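Local coordinates for protein putative adhesin (Komagataella phaffii, PDB 5FX8) that is a putative fungal cell-surface adhesin, represented here by its N-terminal domain, and may mediate cell-cell interaction by bonding to other proteins, at residues C[227-230]-C[231-235]. Residues are numbered along the deposited sequence; the frame is centred on the assembly and turned at random.
Sequences IPIT and PASGL
T230 to S233 form a type I beta turn, closed by S233 N donating to T230 O at 3.3 Å, with P231 and A232 at its two corners. That N-H points almost straight at the oxygen (166°), but it comes from above the carbonyl plane. The hydroxyl of S233 adds a second, shorter bond, OG to T230 O at 2.7 Å. It is tilted 22° from that plane and comes from the same face as the amide. Chi1 of S233 is 50°, which sets OG between its own N and C and lets it reach back to the T230 carbonyl. The methyl CG2 of I229 lies 4.1 Å from S233 OG, while the end of the I229 side chain leads away; the side chain packs on L249 and F251. The T230 hydroxyl bridges over P231: its OG1 accepts from A232 N at 3.0 Å, a bent bond. This makes an ST turn within the beta turn. The A232 methyl CB stands 3.7 Å from T230 OG1. The turn follows strand 227-228, the outermost of its sheet within this chain, in the second cohesin-like domain; I229 still pairs through its backbone with V195. The two hydroxyls add hydrogen bonds to the turn and so probably stabilise it, while the carbonyls of A232 and S233 bond R379 and R391 of the neighbouring lipoxygenase chain in this crystal.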
ATOM      1  N   ILE C 227      28.249   3.060 -25.369  1.00 25.52           N
ATOM      2  CA  ILE C 227      26.899   2.575 -25.614  1.00 22.14           C
ATOM      3  C   ILE C 227      26.357   3.311 -26.835  1.00 22.18           C
ATOM      4  O   ILE C 227      26.182   4.527 -26.797  1.00 21.41           O
ATOM      5  CB  ILE C 227      25.994   2.794 -24.390  1.00 23.04           C
ATOM      6  CG1 ILE C 227      26.535   2.020 -23.195  1.00 22.09           C
ATOM      7  CG2 ILE C 227      24.555   2.391 -24.674  1.00 19.97           C
ATOM      8  CD1 ILE C 227      25.900   2.416 -21.929  1.00 20.79           C
ATOM      9  N   PRO C 228      26.073   2.628 -27.932  1.00 22.76           N
ATOM     10  CA  PRO C 228      25.552   3.320 -29.107  1.00 18.65           C
ATOM     11  C   PRO C 228      24.158   3.876 -28.853  1.00 20.80           C
ATOM     12  O   PRO C 228      23.422   3.435 -27.971  1.00 29.10           O
ATOM     13  CB  PRO C 228      25.534   2.225 -30.176  1.00 20.27           C
ATOM     14  CG  PRO C 228      25.454   0.953 -29.425  1.00 19.92           C
ATOM     15  CD  PRO C 228      26.109   1.166 -28.105  1.00 22.91           C
ATOM     16  N   ILE C 229      23.804   4.873 -29.645  1.00 19.31           N
ATOM     17  CA  ILE C 229      22.541   5.570 -29.541  1.00 18.65           C
ATOM     18  C   ILE C 229      21.851   5.394 -30.886  1.00 22.42           C
ATOM     19  O   ILE C 229      22.375   5.829 -31.915  1.00 23.13           O
ATOM     20  CB  ILE C 229      22.740   7.053 -29.207  1.00 21.21           C
ATOM     21  CG1 ILE C 229      23.283   7.249 -27.799  1.00 19.02           C
ATOM     22  CG2 ILE C 229      21.477   7.830 -29.374  1.00 22.19           C
ATOM     23  CD1 ILE C 229      23.540   8.688 -27.501  1.00 17.26           C
ATOM     24  N   THR C 230      20.709   4.721 -30.894  1.00 20.77           N
ATOM     25  CA  THR C 230      19.992   4.493 -32.132  1.00 19.58           C
ATOM     26  C   THR C 230      18.577   4.978 -31.916  1.00 21.01           C
ATOM     27  O   THR C 230      18.265   5.416 -30.812  1.00 27.50           O
ATOM     28  CB  THR C 230      20.010   3.027 -32.518  1.00 20.83           C
ATOM     29  OG1 THR C 230      18.963   2.345 -31.821  1.00 27.48           O
ATOM     30  CG2 THR C 230      21.336   2.438 -32.150  1.00 21.68           C
ATOM     31  N   PRO C 231      17.714   4.980 -32.933  1.00 23.31           N
ATOM     32  CA  PRO C 231      16.301   5.285 -32.670  1.00 23.17           C
ATOM     33  C   PRO C 231      15.676   4.365 -31.648  1.00 22.89           C
ATOM     34  O   PRO C 231      14.823   4.804 -30.872  1.00 24.46           O
ATOM     35  CB  PRO C 231      15.651   5.114 -34.044  1.00 23.44           C
ATOM     36  CG  PRO C 231      16.725   5.454 -34.991  1.00 23.30           C
ATOM     37  CD  PRO C 231      18.017   5.014 -34.374  1.00 22.80           C
ATOM     38  N   ALA C 232      16.095   3.110 -31.603  1.00 20.06           N
ATOM     39  CA  ALA C 232      15.458   2.139 -30.740  1.00 20.77           C
ATOM     40  C   ALA C 232      15.887   2.255 -29.291  1.00 21.85           C
ATOM     41  O   ALA C 232      15.381   1.501 -28.458  1.00 21.48           O
ATOM     42  CB  ALA C 232      15.739   0.721 -31.233  1.00 21.22           C
ATOM     43  N   SER C 233      16.795   3.150 -28.952  1.00 21.08           N
ATOM     44  CA  SER C 233      17.334   3.114 -27.609  1.00 21.21           C
ATOM     45  C   SER C 233      16.381   3.781 -26.622  1.00 19.14           C
ATOM     46  O   SER C 233      15.666   4.728 -26.952  1.00 20.28           O
ATOM     47  CB  SER C 233      18.720   3.747 -27.578  1.00 19.11           C
ATOM     48  OG  SER C 233      18.712   4.990 -28.200  1.00 23.83           O
ATOM     49  N   GLY C 234      16.339   3.237 -25.415  1.00 22.14           N
ATOM     50  CA  GLY C 234      15.525   3.760 -24.350  1.00 19.87           C
ATOM     51  C   GLY C 234      16.321   4.584 -23.364  1.00 16.68           C
ATOM     52  O   GLY C 234      17.443   5.024 -23.634  1.00 16.27           O
ATOM     53  N   LEU C 235      15.727   4.801 -22.211  1.00 14.16           N
ATOM     54  CA  LEU C 235      16.318   5.683 -21.243  1.00 15.20           C
ATOM     55  C   LEU C 235      17.705   5.190 -20.858  1.00 16.76           C
ATOM     56  O   LEU C 235      17.923   3.991 -20.774  1.00 18.34           O
ATOM     57  CB  LEU C 235      15.403   5.807 -20.047  1.00 14.20           C
ATOM     58  CG  LEU C 235      14.160   6.628 -20.395  1.00 13.58           C
ATOM     59  CD1 LEU C 235      13.160   6.548 -19.277  1.00 11.60           C
ATOM     60  CD2 LEU C 235      14.540   8.071 -20.657  1.00 14.61           C
TER